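Local coordinates for protein putative mandelate racemase (Bordetella bronchiseptica, PDB 3OZY) that is of unknown function but is an enolase-superfamily member, probably of the mandelate racemase type, that binds magnesium and m-xylarate and probably acts on an acid sugar, at residues 30-38 / 331-341; 277-288 / 311-319. One frame throughout, in Å; residues are numbered along the deposited sequence.

Interaction 1: residues 30-38 / 331-341; sequences KLNRQMILV and DITHNDLMTRL. With ACY (acetic acid), chain I.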
ATOM      1  N   LYS A  30      -8.127 -14.095 -16.024  1.00  7.81           N
ATOM      2  CA  LYS A  30      -6.779 -13.930 -16.562  1.00  7.91           C
ATOM      3  C   LYS A  30      -6.808 -13.697 -18.070  1.00  8.30           C
ATOM      4  O   LYS A  30      -7.605 -14.309 -18.786  1.00  9.67           O
ATOM      5  CB  LYS A  30      -5.910 -15.137 -16.229  1.00  8.75           C
ATOM      6  CG  LYS A  30      -5.857 -15.426 -14.737  1.00 10.17           C
ATOM      7  CD  LYS A  30      -4.730 -16.381 -14.404  1.00 10.30           C
ATOM      8  CE  LYS A  30      -4.806 -16.818 -12.943  1.00 11.31           C
ATOM      9  NZ  LYS A  30      -4.770 -15.623 -12.038  1.00 12.91           N
ATOM     10  N   LEU A  31      -5.943 -12.798 -18.537  1.00  8.30           N
ATOM     11  CA  LEU A  31      -5.880 -12.414 -19.945  1.00  7.70           C
ATOM     12  C   LEU A  31      -4.503 -12.665 -20.555  1.00  8.98           C
ATOM     13  O   LEU A  31      -4.391 -13.232 -21.648  1.00  8.97           O
ATOM     14  CB  LEU A  31      -6.274 -10.940 -20.098  1.00  9.20           C
ATOM     15  CG  LEU A  31      -7.659 -10.558 -19.558  1.00  8.23           C
ATOM     16  CD1 LEU A  31      -7.870  -9.040 -19.599  1.00 11.48           C
ATOM     17  CD2 LEU A  31      -8.781 -11.300 -20.290  1.00 11.75           C
ATOM     18  N   ASN A  32      -3.453 -12.234 -19.861  1.00  8.19           N
ATOM     19  CA  ASN A  32      -2.078 -12.485 -20.285  1.00  8.74           C
ATOM     20  C   ASN A  32      -1.238 -12.679 -19.044  1.00  7.91           C
ATOM     21  O   ASN A  32      -1.413 -11.936 -18.082  1.00 10.61           O
ATOM     22  CB  ASN A  32      -1.516 -11.316 -21.104  1.00  9.27           C
ATOM     23  CG  ASN A  32      -2.252 -11.116 -22.408  1.00  9.85           C
ATOM     24  OD1 ASN A  32      -1.962 -11.789 -23.409  1.00  9.92           O
ATOM     25  ND2 ASN A  32      -3.211 -10.195 -22.413  1.00  9.83           N
ATOM     26  N   ARG A  33      -0.356 -13.674 -19.038  1.00  7.71           N
ATOM     27  CA  ARG A  33       0.549 -13.852 -17.909  1.00  7.30           C
ATOM     28  C   ARG A  33       1.758 -12.942 -18.095  1.00  9.43           C
ATOM     29  O   ARG A  33       2.501 -13.047 -19.076  1.00  8.96           O
ATOM     30  CB  ARG A  33       0.954 -15.322 -17.737  1.00  7.63           C
ATOM     31  CG  ARG A  33      -0.231 -16.283 -17.479  1.00  7.19           C
ATOM     32  CD  ARG A  33      -1.156 -15.820 -16.323  1.00  7.10           C
ATOM     33  NE  ARG A  33      -0.453 -15.764 -15.041  1.00  8.24           N
ATOM     34  CZ  ARG A  33      -0.301 -16.793 -14.216  1.00  7.78           C
ATOM     35  NH1 ARG A  33      -0.819 -17.982 -14.496  1.00  8.89           N
ATOM     36  NH2 ARG A  33       0.369 -16.626 -13.085  1.00  8.12           N
ATOM     37  N   GLN A  34       1.931 -12.024 -17.153  1.00  7.73           N
ATOM     38  CA  GLN A  34       2.934 -10.980 -17.278  1.00  7.21           C
ATOM     39  C   GLN A  34       3.881 -10.981 -16.090  1.00  8.06           C
ATOM     40  O   GLN A  34       3.604 -11.587 -15.049  1.00  8.59           O
ATOM     41  CB  GLN A  34       2.251  -9.612 -17.377  1.00  8.30           C
ATOM     42  CG  GLN A  34       1.236  -9.535 -18.516  1.00  8.43           C
ATOM     43  CD  GLN A  34       0.702  -8.134 -18.767  1.00  9.40           C
ATOM     44  OE1 GLN A  34       0.620  -7.298 -17.862  1.00 10.11           O
ATOM     45  NE2 GLN A  34       0.320  -7.875 -20.008  1.00  9.34           N
ATOM     46  N   MET A  35       4.995 -10.275 -16.252  1.00  8.33           N
ATOM     47  CA  MET A  35       5.933 -10.072 -15.156  1.00  7.55           C
ATOM     48  C   MET A  35       6.888  -8.954 -15.505  1.00  8.33           C
ATOM     49  O   MET A  35       7.008  -8.545 -16.668  1.00  9.14           O
ATOM     50  CB  MET A  35       6.758 -11.336 -14.896  1.00  8.54           C
ATOM     51  CG  MET A  35       7.769 -11.646 -16.002  1.00  9.84           C
ATOM     52  SD  MET A  35       8.728 -13.146 -15.716  1.00  9.30           S
ATOM     53  CE  MET A  35       9.727 -12.622 -14.322  1.00  8.75           C
ATOM     54  N   ILE A  36       7.550  -8.450 -14.473  1.00  8.04           N
ATOM     55  CA  ILE A  36       8.789  -7.712 -14.637  1.00  7.77           C
ATOM     56  C   ILE A  36       9.942  -8.644 -14.306  1.00  8.19           C
ATOM     57  O   ILE A  36       9.954  -9.275 -13.249  1.00  8.37           O
ATOM     58  CB  ILE A  36       8.867  -6.524 -13.659  1.00  8.09           C
ATOM     59  CG1 ILE A  36       7.897  -5.418 -14.061  1.00  9.82           C
ATOM     60  CG2 ILE A  36      10.300  -5.991 -13.575  1.00 11.17           C
ATOM     61  CD1 ILE A  36       8.290  -4.671 -15.331  1.00 11.26           C
ATOM     62  N   LEU A  37      10.912  -8.734 -15.212  1.00  8.76           N
ATOM     63  CA  LEU A  37      12.175  -9.387 -14.922  1.00 10.29           C
ATOM     64  C   LEU A  37      13.154  -8.312 -14.474  1.00 10.38           C
ATOM     65  O   LEU A  37      13.564  -7.468 -15.274  1.00  9.80           O
ATOM     66  CB  LEU A  37      12.708 -10.121 -16.164  1.00  9.48           C
ATOM     67  CG  LEU A  37      14.078 -10.777 -15.998  1.00 12.30           C
ATOM     68  CD1 LEU A  37      14.034 -11.866 -14.954  1.00 13.87           C
ATOM     69  CD2 LEU A  37      14.577 -11.343 -17.331  1.00 15.15           C
ATOM     70  N   VAL A  38      13.488  -8.317 -13.186  1.00  8.90           N
ATOM     71  CA  VAL A  38      14.449  -7.365 -12.649  1.00  9.35           C
ATOM     72  C   VAL A  38      15.852  -7.848 -12.973  1.00  8.04           C
ATOM     73  O   VAL A  38      16.137  -9.041 -12.887  1.00  9.81           O
ATOM     74  CB  VAL A  38      14.299  -7.231 -11.120  1.00  8.68           C
ATOM     75  CG1 VAL A  38      15.337  -6.252 -10.551  1.00 10.82           C
ATOM     76  CG2 VAL A  38      12.881  -6.788 -10.767  1.00 10.73           C
ATOM     77  N   ASP A 331       1.887 -23.265  -9.624  1.00  7.32           N
ATOM     78  CA  ASP A 331       0.972 -22.836 -10.687  1.00  8.24           C
ATOM     79  C   ASP A 331       0.917 -23.873 -11.806  1.00  8.57           C
ATOM     80  O   ASP A 331       1.927 -24.101 -12.484  1.00  8.60           O
ATOM     81  CB  ASP A 331       1.518 -21.505 -11.239  1.00  7.06           C
ATOM     82  CG  ASP A 331       0.676 -20.875 -12.347  1.00  7.87           C
ATOM     83  OD1 ASP A 331      -0.289 -21.479 -12.856  1.00  8.24           O
ATOM     84  OD2 ASP A 331       1.015 -19.721 -12.708  1.00  8.46           O
ATOM     85  N   ILE A 332      -0.258 -24.479 -12.006  1.00  7.60           N
ATOM     86  CA  ILE A 332      -0.445 -25.463 -13.084  1.00  8.90           C
ATOM     87  C   ILE A 332      -1.311 -24.939 -14.225  1.00  8.32           C
ATOM     88  O   ILE A 332      -1.673 -25.690 -15.141  1.00  9.25           O
ATOM     89  CB  ILE A 332      -0.979 -26.837 -12.572  1.00  8.49           C
ATOM     90  CG1 ILE A 332      -2.247 -26.708 -11.700  1.00  8.84           C
ATOM     91  CG2 ILE A 332       0.117 -27.558 -11.807  1.00 10.16           C
ATOM     92  CD1 ILE A 332      -3.426 -25.999 -12.337  1.00  9.93           C
ATOM     93  N   THR A 333      -1.646 -23.654 -14.181  1.00  7.91           N
ATOM     94  CA  THR A 333      -2.442 -23.045 -15.244  1.00  7.68           C
ATOM     95  C   THR A 333      -1.552 -22.726 -16.449  1.00  8.13           C
ATOM     96  O   THR A 333      -0.329 -22.827 -16.370  1.00  9.24           O
ATOM     97  CB  THR A 333      -3.179 -21.763 -14.758  1.00  7.08           C
ATOM     98  OG1 THR A 333      -2.239 -20.696 -14.569  1.00  7.93           O
ATOM     99  CG2 THR A 333      -3.906 -22.028 -13.450  1.00  9.19           C
ATOM    100  N   HIS A 334      -2.159 -22.329 -17.562  1.00  8.54           N
ATOM    101  CA  HIS A 334      -1.370 -22.000 -18.743  1.00  8.39           C
ATOM    102  C   HIS A 334      -0.508 -20.765 -18.503  1.00  8.05           C
ATOM    103  O   HIS A 334      -1.029 -19.674 -18.313  1.00  8.72           O
ATOM    104  CB  HIS A 334      -2.276 -21.754 -19.945  1.00  9.30           C
ATOM    105  CG  HIS A 334      -1.509 -21.501 -21.198  1.00  9.69           C
ATOM    106  ND1 HIS A 334      -1.340 -22.461 -22.173  1.00 13.27           N
ATOM    107  CD2 HIS A 334      -0.812 -20.416 -21.609  1.00  9.92           C
ATOM    108  CE1 HIS A 334      -0.592 -21.967 -23.144  1.00 15.64           C
ATOM    109  NE2 HIS A 334      -0.262 -20.727 -22.827  1.00 11.74           N
ATOM    110  N   ASN A 335       0.807 -20.935 -18.546  1.00  8.12           N
ATOM    111  CA  ASN A 335       1.705 -19.843 -18.191  1.00  8.85           C
ATOM    112  C   ASN A 335       3.098 -20.059 -18.758  1.00  8.16           C
ATOM    113  O   ASN A 335       3.891 -20.818 -18.207  1.00  8.97           O
ATOM    114  CB  ASN A 335       1.766 -19.712 -16.662  1.00  8.76           C
ATOM    115  CG  ASN A 335       2.532 -18.497 -16.212  1.00  7.48           C
ATOM    116  OD1 ASN A 335       3.152 -17.798 -17.015  1.00  8.21           O
ATOM    117  ND2 ASN A 335       2.499 -18.231 -14.906  1.00  8.61           N
ATOM    118  N   ASP A 336       3.395 -19.383 -19.866  1.00  8.27           N
ATOM    119  CA  ASP A 336       4.711 -19.504 -20.483  1.00  9.67           C
ATOM    120  C   ASP A 336       5.838 -19.061 -19.552  1.00  9.46           C
ATOM    121  O   ASP A 336       6.981 -19.485 -19.712  1.00  8.99           O
ATOM    122  CB  ASP A 336       4.793 -18.702 -21.783  1.00  9.91           C
ATOM    123  CG  ASP A 336       3.918 -19.264 -22.881  1.00 12.72           C
ATOM    124  OD1 ASP A 336       3.557 -20.465 -22.825  1.00 14.47           O
ATOM    125  OD2 ASP A 336       3.608 -18.479 -23.807  1.00 14.91           O
ATOM    126  N   LEU A 337       5.525 -18.206 -18.581  1.00  8.11           N
ATOM    127  CA  LEU A 337       6.541 -17.770 -17.628  1.00  8.88           C
ATOM    128  C   LEU A 337       6.936 -18.872 -16.643  1.00  9.30           C
ATOM    129  O   LEU A 337       7.940 -18.744 -15.931  1.00 11.15           O
ATOM    130  CB  LEU A 337       6.092 -16.508 -16.893  1.00  9.76           C
ATOM    131  CG  LEU A 337       5.728 -15.335 -17.801  1.00 10.11           C
ATOM    132  CD1 LEU A 337       5.129 -14.218 -16.960  1.00 10.92           C
ATOM    133  CD2 LEU A 337       6.925 -14.841 -18.621  1.00 10.69           C
ATOM    134  N   MET A 338       6.157 -19.956 -16.619  1.00  9.85           N
ATOM    135  CA  MET A 338       6.473 -21.129 -15.802  1.00 10.44           C
ATOM    136  C   MET A 338       7.245 -22.197 -16.571  1.00 12.99           C
ATOM    137  O   MET A 338       7.774 -23.137 -15.974  1.00 17.28           O
ATOM    138  CB  MET A 338       5.196 -21.767 -15.255  1.00 10.25           C
ATOM    139  CG  MET A 338       4.565 -20.999 -14.107  1.00  9.92           C
ATOM    140  SD  MET A 338       5.575 -20.983 -12.611  1.00  8.84           S
ATOM    141  CE  MET A 338       5.478 -22.713 -12.144  1.00  9.20           C
ATOM    142  N   THR A 339       7.288 -22.081 -17.891  1.00 11.15           N
ATOM    143  CA  THR A 339       7.858 -23.156 -18.706  1.00 12.46           C
ATOM    144  C   THR A 339       9.022 -22.722 -19.586  1.00 14.40           C
ATOM    145  O   THR A 339       9.955 -23.492 -19.799  1.00 16.51           O
ATOM    146  CB  THR A 339       6.793 -23.792 -19.630  1.00 12.31           C
ATOM    147  OG1 THR A 339       6.227 -22.780 -20.469  1.00 14.76           O
ATOM    148  CG2 THR A 339       5.684 -24.455 -18.817  1.00 15.52           C
ATOM    149  N   ARG A 340       8.973 -21.498 -20.098  1.00 13.02           N
ATOM    150  CA  ARG A 340       9.905 -21.089 -21.152  1.00 14.49           C
ATOM    151  C   ARG A 340      10.874 -19.969 -20.782  1.00 14.28           C
ATOM    152  O   ARG A 340      11.784 -19.642 -21.550  1.00 14.76           O
ATOM    153  CB  ARG A 340       9.124 -20.713 -22.415  1.00 15.76           C
ATOM    154  CG  ARG A 340       8.467 -21.909 -23.092  1.00 18.54           C
ATOM    155  CD  ARG A 340       7.429 -21.484 -24.125  1.00 25.22           C
ATOM    156  NE  ARG A 340       8.009 -20.657 -25.179  1.00 25.32           N
ATOM    157  CZ  ARG A 340       7.297 -19.955 -26.055  1.00 32.69           C
ATOM    158  NH1 ARG A 340       5.972 -19.980 -26.007  1.00 30.90           N
ATOM    159  NH2 ARG A 340       7.911 -19.224 -26.976  1.00 32.36           N
ATOM    160  N   LEU A 341      10.692 -19.373 -19.609  1.00 12.98           N
ATOM    161  CA  LEU A 341      11.566 -18.287 -19.188  1.00 13.71           C
ATOM    162  C   LEU A 341      12.928 -18.791 -18.729  1.00 11.72           C
ATOM    163  O   LEU A 341      13.953 -18.153 -18.990  1.00 13.83           O
ATOM    164  CB  LEU A 341      10.910 -17.483 -18.062  1.00 14.17           C
ATOM    165  CG  LEU A 341      11.745 -16.340 -17.491  1.00 15.40           C
ATOM    166  CD1 LEU A 341      12.070 -15.309 -18.562  1.00 16.09           C
ATOM    167  CD2 LEU A 341      11.019 -15.690 -16.322  1.00 16.67           C
TER
HETATM  168  C   ACY I 396      -5.589 -15.853  -8.782  1.00 11.67           C
HETATM  169  O   ACY I 396      -6.569 -16.106  -8.059  1.00 12.37           O
HETATM  170  OXT ACY I 396      -5.111 -16.665  -9.602  1.00 13.89           O
HETATM  171  CH3 ACY I 396      -4.944 -14.502  -8.690  1.00 18.45           C
HETATM  172  O   HOH W   1      -2.855 -18.807 -16.509  1.00  8.72           O
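R33 and D331 come from opposite directions into a salt bridge, guanidinium and carboxylate planes 20° apart, and OD2 alone takes both nitrogens. R33 NH1 donates to the syn lone pair of D331 OD2 at 3.1 Å; the NH2 bond is weak. Bends at chi2 (-51°) and chi3 (-62°) bring the arginine's guanidinium beside N335 and up to D331. N335 lies over one face of the guanidinium, its ND2 offset toward the rim. The two groups do not bond to each other: ND2 of N335 instead donates to OD2 of D331 at 3.0 Å, and also to N307 O. One carboxylate oxygen thus gathers both arginine and asparagine. The other, OD1 of D331, takes T333 OG1 at 2.7 Å and T333 N at 2.9 Å, the latter an Asx turn that fixes the acid. A water links R33 NH1 to the carbonyl of H334. A second Asx turn, from L337 N to OD1 of N335, sets the asparagine. Further along, L337 CD1 rests 3.8 Å from M35 CG, and M35 SD reaches L341 CD2 tip to tip at 3.5 Å. Strand 32-42, central in the three-stranded sheet of the N-terminal domain, thereby backs onto the loop after barrel strand 328-331; R33 and M35 pair with T15 and L13 of strand 5-16, I310 of helix 309-321 touches M35, and V370 of helix 367-372 touches L341.

Interaction 2: residues 277-288 / 311-319; sequences DASRAGGITEAL and TVAANLHLV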
ATOM      1  N   ASP A 277       4.665 -13.869   0.424  1.00  6.03           N
ATOM      2  CA  ASP A 277       5.387 -14.280  -0.775  1.00  6.89           C
ATOM      3  C   ASP A 277       6.683 -13.472  -0.820  1.00  6.28           C
ATOM      4  O   ASP A 277       6.657 -12.242  -0.726  1.00  6.53           O
ATOM      5  CB  ASP A 277       4.475 -13.949  -1.975  1.00  6.29           C
ATOM      6  CG  ASP A 277       5.044 -14.349  -3.334  1.00  6.50           C
ATOM      7  OD1 ASP A 277       6.270 -14.467  -3.510  1.00  6.25           O
ATOM      8  OD2 ASP A 277       4.222 -14.497  -4.275  1.00  7.65           O
ATOM      9  N   ALA A 278       7.822 -14.140  -0.961  1.00  6.75           N
ATOM     10  CA  ALA A 278       9.095 -13.421  -1.048  1.00  6.80           C
ATOM     11  C   ALA A 278       9.103 -12.344  -2.134  1.00  7.84           C
ATOM     12  O   ALA A 278       9.827 -11.352  -2.016  1.00  7.46           O
ATOM     13  CB  ALA A 278      10.241 -14.392  -1.270  1.00  8.63           C
ATOM     14  N   SER A 279       8.317 -12.550  -3.194  1.00  6.03           N
ATOM     15  CA  SER A 279       8.279 -11.621  -4.329  1.00  6.53           C
ATOM     16  C   SER A 279       7.232 -10.507  -4.207  1.00  5.81           C
ATOM     17  O   SER A 279       7.105  -9.683  -5.114  1.00  6.97           O
ATOM     18  CB  SER A 279       8.059 -12.380  -5.644  1.00  5.87           C
ATOM     19  OG  SER A 279       6.748 -12.924  -5.699  1.00  7.46           O
ATOM     20  N   ARG A 280       6.481 -10.495  -3.102  1.00  6.01           N
ATOM     21  CA  ARG A 280       5.432  -9.495  -2.889  1.00  6.47           C
ATOM     22  C   ARG A 280       5.559  -8.756  -1.560  1.00  6.66           C
ATOM     23  O   ARG A 280       5.384  -7.542  -1.512  1.00  7.40           O
ATOM     24  CB  ARG A 280       4.032 -10.140  -2.949  1.00  5.77           C
ATOM     25  CG  ARG A 280       3.716 -10.846  -4.253  1.00  6.57           C
ATOM     26  CD  ARG A 280       2.455 -11.719  -4.153  1.00  7.17           C
ATOM     27  NE  ARG A 280       1.194 -10.972  -4.109  1.00  6.82           N
ATOM     28  CZ  ARG A 280       0.537 -10.551  -5.183  1.00  7.65           C
ATOM     29  NH1 ARG A 280       1.039 -10.775  -6.392  1.00  7.53           N
ATOM     30  NH2 ARG A 280      -0.624  -9.907  -5.057  1.00  7.92           N
ATOM     31  N   ALA A 281       5.843  -9.495  -0.486  1.00  6.51           N
ATOM     32  CA  ALA A 281       5.687  -8.977   0.871  1.00  6.01           C
ATOM     33  C   ALA A 281       6.914  -8.223   1.370  1.00  5.97           C
ATOM     34  O   ALA A 281       6.896  -7.704   2.489  1.00  6.82           O
ATOM     35  CB  ALA A 281       5.335 -10.121   1.825  1.00  8.83           C
ATOM     36  N   GLY A 282       7.966  -8.177   0.557  1.00  6.30           N
ATOM     37  CA  GLY A 282       9.143  -7.378   0.864  1.00  6.59           C
ATOM     38  C   GLY A 282      10.458  -7.951   0.359  1.00  9.26           C
ATOM     39  O   GLY A 282      11.472  -7.245   0.363  1.00 12.61           O
ATOM     40  N   GLY A 283      10.476  -9.212  -0.076  1.00  7.08           N
ATOM     41  CA  GLY A 283      11.709  -9.814  -0.566  1.00  8.30           C
ATOM     42  C   GLY A 283      12.020 -11.120   0.131  1.00  6.98           C
ATOM     43  O   GLY A 283      11.295 -11.528   1.037  1.00  8.28           O
ATOM     44  N   ILE A 284      13.083 -11.791  -0.301  1.00  7.35           N
ATOM     45  CA  ILE A 284      13.625 -12.891   0.481  1.00  7.78           C
ATOM     46  C   ILE A 284      13.979 -12.403   1.897  1.00  8.06           C
ATOM     47  O   ILE A 284      13.687 -13.071   2.882  1.00  8.06           O
ATOM     48  CB  ILE A 284      14.845 -13.497  -0.237  1.00  7.72           C
ATOM     49  CG1 ILE A 284      14.358 -14.372  -1.401  1.00  9.31           C
ATOM     50  CG2 ILE A 284      15.711 -14.279   0.734  1.00  9.78           C
ATOM     51  CD1 ILE A 284      15.476 -14.878  -2.327  1.00  9.07           C
ATOM     52  N   THR A 285      14.575 -11.221   1.997  1.00  7.90           N
ATOM     53  CA  THR A 285      14.943 -10.667   3.299  1.00  8.15           C
ATOM     54  C   THR A 285      13.738 -10.602   4.244  1.00  8.96           C
ATOM     55  O   THR A 285      13.810 -11.007   5.409  1.00  8.66           O
ATOM     56  CB  THR A 285      15.557  -9.275   3.122  1.00  7.93           C
ATOM     57  OG1 THR A 285      16.669  -9.374   2.224  1.00  8.71           O
ATOM     58  CG2 THR A 285      16.022  -8.698   4.460  1.00 10.52           C
ATOM     59  N   GLU A 286      12.618 -10.121   3.723  1.00  6.46           N
ATOM     60  CA  GLU A 286      11.429  -9.950   4.546  1.00  7.85           C
ATOM     61  C   GLU A 286      10.702 -11.281   4.801  1.00  8.27           C
ATOM     62  O   GLU A 286      10.236 -11.539   5.917  1.00  8.01           O
ATOM     63  CB  GLU A 286      10.500  -8.913   3.913  1.00  9.49           C
ATOM     64  CG  GLU A 286       9.359  -8.451   4.820  1.00  8.19           C
ATOM     65  CD  GLU A 286       9.819  -7.601   5.998  1.00  9.26           C
ATOM     66  OE1 GLU A 286      11.033  -7.332   6.142  1.00 10.01           O
ATOM     67  OE2 GLU A 286       8.948  -7.210   6.800  1.00  9.56           O
ATOM     68  N   ALA A 287      10.614 -12.137   3.788  1.00  7.24           N
ATOM     69  CA  ALA A 287       9.984 -13.441   3.979  1.00  6.90           C
ATOM     70  C   ALA A 287      10.714 -14.278   5.028  1.00  8.11           C
ATOM     71  O   ALA A 287      10.079 -15.014   5.786  1.00  7.95           O
ATOM     72  CB  ALA A 287       9.900 -14.202   2.656  1.00  8.59           C
ATOM     73  N   LEU A 288      12.042 -14.174   5.078  1.00  8.33           N
ATOM     74  CA  LEU A 288      12.814 -14.874   6.101  1.00  8.77           C
ATOM     75  C   LEU A 288      12.342 -14.483   7.495  1.00  8.16           C
ATOM     76  O   LEU A 288      12.179 -15.339   8.377  1.00  8.83           O
ATOM     77  CB  LEU A 288      14.303 -14.560   5.976  1.00 11.39           C
ATOM     78  CG  LEU A 288      15.034 -15.257   4.833  1.00 13.73           C
ATOM     79  CD1 LEU A 288      16.422 -14.651   4.700  1.00 13.70           C
ATOM     80  CD2 LEU A 288      15.115 -16.758   5.084  1.00 15.53           C
ATOM     81  N   THR A 311       9.362 -16.168  -9.167  1.00  7.54           N
ATOM     82  CA  THR A 311       8.693 -16.073  -7.871  1.00  7.22           C
ATOM     83  C   THR A 311       8.585 -17.452  -7.228  1.00  8.90           C
ATOM     84  O   THR A 311       8.730 -17.596  -6.016  1.00  8.45           O
ATOM     85  CB  THR A 311       7.308 -15.347  -7.941  1.00  7.10           C
ATOM     86  OG1 THR A 311       6.350 -16.114  -8.687  1.00  8.05           O
ATOM     87  CG2 THR A 311       7.434 -13.986  -8.596  1.00  7.85           C
ATOM     88  N   VAL A 312       8.339 -18.474  -8.039  1.00  7.48           N
ATOM     89  CA  VAL A 312       8.349 -19.840  -7.545  1.00  7.35           C
ATOM     90  C   VAL A 312       9.720 -20.230  -6.979  1.00  7.62           C
ATOM     91  O   VAL A 312       9.824 -20.681  -5.833  1.00  8.09           O
ATOM     92  CB  VAL A 312       7.882 -20.820  -8.643  1.00  7.62           C
ATOM     93  CG1 VAL A 312       8.181 -22.280  -8.264  1.00  9.52           C
ATOM     94  CG2 VAL A 312       6.398 -20.612  -8.901  1.00  8.56           C
ATOM     95  N   ALA A 313      10.774 -20.057  -7.771  1.00  7.88           N
ATOM     96  CA  ALA A 313      12.106 -20.438  -7.323  1.00  8.20           C
ATOM     97  C   ALA A 313      12.549 -19.698  -6.066  1.00  8.18           C
ATOM     98  O   ALA A 313      13.126 -20.304  -5.168  1.00  8.71           O
ATOM     99  CB  ALA A 313      13.138 -20.251  -8.440  1.00 10.86           C
ATOM    100  N   ALA A 314      12.298 -18.393  -6.008  1.00  7.71           N
ATOM    101  CA  ALA A 314      12.736 -17.597  -4.860  1.00  8.72           C
ATOM    102  C   ALA A 314      12.117 -18.150  -3.584  1.00  8.44           C
ATOM    103  O   ALA A 314      12.810 -18.360  -2.586  1.00  9.27           O
ATOM    104  CB  ALA A 314      12.368 -16.133  -5.037  1.00  8.92           C
ATOM    105  N   ASN A 315      10.806 -18.373  -3.605  1.00  7.58           N
ATOM    106  CA  ASN A 315      10.148 -18.966  -2.443  1.00  7.25           C
ATOM    107  C   ASN A 315      10.628 -20.384  -2.144  1.00  7.58           C
ATOM    108  O   ASN A 315      10.757 -20.764  -0.984  1.00  8.19           O
ATOM    109  CB  ASN A 315       8.627 -18.936  -2.597  1.00  6.66           C
ATOM    110  CG  ASN A 315       8.060 -17.554  -2.404  1.00  6.69           C
ATOM    111  OD1 ASN A 315       8.053 -17.030  -1.291  1.00  7.36           O
ATOM    112  ND2 ASN A 315       7.593 -16.941  -3.491  1.00  7.61           N
ATOM    113  N   LEU A 316      10.895 -21.171  -3.182  1.00  7.51           N
ATOM    114  CA  LEU A 316      11.281 -22.560  -2.970  1.00  7.62           C
ATOM    115  C   LEU A 316      12.610 -22.693  -2.219  1.00  8.04           C
ATOM    116  O   LEU A 316      12.769 -23.600  -1.402  1.00  8.15           O
ATOM    117  CB  LEU A 316      11.327 -23.302  -4.303  1.00  8.85           C
ATOM    118  CG  LEU A 316      11.549 -24.805  -4.199  1.00  7.32           C
ATOM    119  CD1 LEU A 316      10.557 -25.443  -3.224  1.00 10.11           C
ATOM    120  CD2 LEU A 316      11.432 -25.421  -5.588  1.00 10.64           C
ATOM    121  N   HIS A 317      13.567 -21.814  -2.503  1.00  7.92           N
ATOM    122  CA  HIS A 317      14.812 -21.828  -1.736  1.00  7.38           C
ATOM    123  C   HIS A 317      14.526 -21.668  -0.248  1.00  7.58           C
ATOM    124  O   HIS A 317      15.090 -22.375   0.592  1.00  9.73           O
ATOM    125  CB  HIS A 317      15.765 -20.723  -2.208  1.00  8.55           C
ATOM    126  CG  HIS A 317      16.487 -21.060  -3.473  1.00  8.53           C
ATOM    127  ND1 HIS A 317      17.659 -21.785  -3.483  1.00  9.71           N
ATOM    128  CD2 HIS A 317      16.190 -20.799  -4.768  1.00 10.22           C
ATOM    129  CE1 HIS A 317      18.061 -21.945  -4.735  1.00 10.33           C
ATOM    130  NE2 HIS A 317      17.185 -21.360  -5.532  1.00  9.94           N
ATOM    131  N   LEU A 318      13.638 -20.731   0.077  1.00  8.10           N
ATOM    132  CA  LEU A 318      13.318 -20.479   1.477  1.00  8.64           C
ATOM    133  C   LEU A 318      12.537 -21.632   2.089  1.00  8.18           C
ATOM    134  O   LEU A 318      12.811 -22.052   3.211  1.00  8.45           O
ATOM    135  CB  LEU A 318      12.523 -19.186   1.633  1.00  8.27           C
ATOM    136  CG  LEU A 318      13.366 -17.917   1.652  1.00  9.62           C
ATOM    137  CD1 LEU A 318      14.177 -17.737   0.367  1.00 11.98           C
ATOM    138  CD2 LEU A 318      12.475 -16.706   1.896  1.00 15.72           C
ATOM    139  N   VAL A 319      11.552 -22.139   1.352  1.00  7.47           N
ATOM    140  CA  VAL A 319      10.741 -23.241   1.850  1.00  7.92           C
ATOM    141  C   VAL A 319      11.592 -24.484   2.099  1.00  8.64           C
ATOM    142  O   VAL A 319      11.436 -25.160   3.120  1.00  9.60           O
ATOM    143  CB  VAL A 319       9.572 -23.534   0.893  1.00  6.98           C
ATOM    144  CG1 VAL A 319       8.886 -24.856   1.227  1.00  7.72           C
ATOM    145  CG2 VAL A 319       8.589 -22.365   0.933  1.00  8.23           C
TER
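OD1 of D277 is approached from both faces of the carboxylate: N315 ND2 comes from one, S279 N and S279 OG from the other. The N315 bond is short and straight (2.8 Å between ND2 and OD1, 169° at the hydrogen), and OD1 lies in the amide plane although the amide and carboxylate planes stand 61° apart. The second end of the amide is used as well, OD1 of N315 accepting from A278 N at 2.9 Å. With its other hydrogen ND2 turns back to the carbonyl of T311 at 2.8 Å, reaching it from the face opposite to the backbone N of N315. S279 N closes an Asx turn on D277, and S279 CB is pressed to 3.4 Å from T311 CG2. The other oxygen of D277, OD2, is hydrogen-bonded to H304 ND1; an Asp and a His following the sixth and seventh barrel strands are consistent with the His-Asp dyad of mandelate racemase relatives. The helical segments 284-288 and 311-319, from successive helices of the (beta/alpha) barrel, run in roughly the same direction, 39° apart. Between them L318 presents CD1 to I284 CG2 at 3.8 Å and CD2 to A287 CB at 3.7 Å, while L288 crosses it nearly at right angles. I284 CD1 extends toward A314, and I112 of helix 102-122 packs on A314 and S279 alike.

From the N terminus, the chain passes edge strand 5-16 and then strand 32-42, which carries the first half of interaction 1; the partner arrives only after nearly 300 residues, when the chain leaves barrel strand 328-331. Interaction 1 thus closes a loop holding most of the barrel and ties the N-terminal sheet to it. Interaction 2 falls entirely within that loop and closes a much shorter one, joining the segment after strand 273-274 and the start of helix 284-296 to helix 309-321, with strand 300-301 between. Their centres lie about 17 Å apart, yet they touch: M338 SD of 331-341 packs 3.8 Å from V312 CG2, so helix 309-321 has a part in both neighbourhoods.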